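Local coordinates for uncharacterized protein (Pyrococcus horikoshii, PDB 2CYJ), which is of unknown function, a small single-chain protein of the DUF498/Mth938 family from a hyperthermophilic archaeon, at residues His20-Val23 with Arg29-Arg32. Residues are numbered along the deposited sequence; the frame is centred on the assembly and turned at random.
Sequences HDIV and RIER
The imidazole of His20 reaches Arg32 through CE1, which lies 3.9 Å from Arg32 CB; the methylene approaches the ring obliquely, and the guanidinium plane lies 40° from the ring plane and is not stacked on it. With CG placed between backbone N and carbonyl carbon (chi1 58°), the ring folds back so that ND1 donates to Asp21 O at 2.8 Å. That oxygen lies close to the ring plane, but ND1 sits above the carbonyl plane, away from the lone pairs. Replacing His20 by an alanine is likely to leave Asp21 O without this donor and the Arg32 methylene without its contact with CE1. The Arg32 guanidinium itself is turned to a salt bridge with Glu36; the Asp21 carboxylate forms a salt bridge with Arg33 and accepts hydrogen bonds from His115 and the backbone N of Val116. Beyond the ring, two nearly straight bonds join the backbones: Val23 N to Glu31 O (2.8 Å) and Glu31 N to Val23 O (3.0 Å). Ile22 CA to Glu31 O and Ile30 CA to Val23 O are longer C-H...O contacts, the first the more bent. Ile30 CG2 packs against Ile22 CB and CD1, both 4.1 Å away, where Ile13 of strand 10-13 touches both isoleucines; Val23 and Glu31 share the opposite face, where Val23 touches Leu111. Val23-Glu31 is the hydrogen-bonded pair and Ile22-Arg32 the non-hydrogen-bonded pair of a beta hairpin, whose strand 30-32 edges the mixed five-stranded sheet.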
loop_
_atom_site.group_PDB
_atom_site.type_symbol
_atom_site.label_atom_id
_atom_site.label_comp_id
_atom_site.label_asym_id
_atom_site.label_seq_id
_atom_site.Cartn_x
_atom_site.Cartn_y
_atom_site.Cartn_z
ATOM N N HIS A 20 -4.822 5.720 -9.748
ATOM C CA HIS A 20 -4.656 4.279 -9.672
ATOM C C HIS A 20 -3.852 3.932 -8.423
ATOM O O HIS A 20 -3.295 4.817 -7.761
ATOM C CB HIS A 20 -3.909 3.802 -10.920
ATOM C CG HIS A 20 -2.569 4.445 -11.094
ATOM N ND1 HIS A 20 -1.458 4.039 -10.386
ATOM C CD2 HIS A 20 -2.167 5.483 -11.864
ATOM C CE1 HIS A 20 -0.429 4.801 -10.712
ATOM N NE2 HIS A 20 -0.830 5.686 -11.606
ATOM N N ASP A 21 -3.780 2.642 -8.118
ATOM C CA ASP A 21 -3.064 2.169 -6.944
ATOM C C ASP A 21 -1.569 2.445 -7.031
ATOM O O ASP A 21 -0.978 2.417 -8.117
ATOM C CB ASP A 21 -3.292 0.669 -6.769
ATOM C CG ASP A 21 -4.716 0.329 -6.379
ATOM O OD1 ASP A 21 -5.591 1.221 -6.353
ATOM O OD2 ASP A 21 -4.961 -0.856 -6.099
ATOM N N ILE A 22 -0.957 2.676 -5.879
ATOM C CA ILE A 22 0.468 2.963 -5.821
ATOM C C ILE A 22 1.151 2.297 -4.642
ATOM O O ILE A 22 0.504 1.844 -3.693
ATOM C CB ILE A 22 0.755 4.495 -5.712
ATOM C CG1 ILE A 22 0.078 5.087 -4.468
ATOM C CG2 ILE A 22 0.277 5.203 -6.979
ATOM C CD1 ILE A 22 0.448 6.550 -4.204
ATOM N N VAL A 23 2.475 2.235 -4.745
ATOM C CA VAL A 23 3.340 1.707 -3.711
ATOM C C VAL A 23 4.299 2.845 -3.358
ATOM O O VAL A 23 4.919 3.446 -4.238
ATOM C CB VAL A 23 4.147 0.482 -4.207
ATOM C CG1 VAL A 23 5.109 0.006 -3.124
ATOM C CG2 VAL A 23 3.194 -0.635 -4.579
ATOM N N ARG A 29 10.146 6.981 -2.694
ATOM C CA ARG A 29 9.978 6.688 -4.115
ATOM C C ARG A 29 8.565 6.133 -4.282
ATOM O O ARG A 29 8.075 5.389 -3.429
ATOM C CB ARG A 29 10.995 5.646 -4.572
ATOM C CG ARG A 29 12.409 6.181 -4.639
ATOM C CD ARG A 29 13.407 5.082 -4.926
ATOM N NE ARG A 29 14.769 5.594 -4.846
ATOM C CZ ARG A 29 15.858 4.831 -4.829
ATOM N NH1 ARG A 29 15.747 3.511 -4.888
ATOM N NH2 ARG A 29 17.056 5.391 -4.746
ATOM N N ILE A 30 7.910 6.508 -5.373
ATOM C CA ILE A 30 6.554 6.045 -5.647
ATOM C C ILE A 30 6.509 5.285 -6.967
ATOM O O ILE A 30 7.086 5.723 -7.966
ATOM C CB ILE A 30 5.562 7.228 -5.739
ATOM C CG1 ILE A 30 5.562 8.020 -4.429
ATOM C CG2 ILE A 30 4.158 6.707 -6.045
ATOM C CD1 ILE A 30 4.699 9.267 -4.478
ATOM N N GLU A 31 5.840 4.136 -6.962
ATOM C CA GLU A 31 5.680 3.330 -8.170
ATOM C C GLU A 31 4.231 2.888 -8.277
ATOM O O GLU A 31 3.487 2.893 -7.292
ATOM C CB GLU A 31 6.530 2.061 -8.128
ATOM C CG GLU A 31 8.023 2.240 -8.262
ATOM C CD GLU A 31 8.688 0.939 -8.669
ATOM O OE1 GLU A 31 8.054 0.169 -9.421
ATOM O OE2 GLU A 31 9.839 0.686 -8.258
ATOM N N ARG A 32 3.826 2.482 -9.472
ATOM C CA ARG A 32 2.468 2.008 -9.642
ATOM C C ARG A 32 2.366 0.630 -8.981
ATOM O O ARG A 32 3.342 -0.126 -8.924
ATOM C CB ARG A 32 2.116 1.902 -11.133
ATOM C CG ARG A 32 2.899 0.849 -11.896
ATOM C CD ARG A 32 2.359 0.675 -13.317
ATOM N NE ARG A 32 1.049 0.035 -13.325
ATOM C CZ ARG A 32 0.851 -1.281 -13.270
ATOM N NH1 ARG A 32 1.879 -2.122 -13.211
ATOM N NH2 ARG A 32 -0.384 -1.758 -13.263
#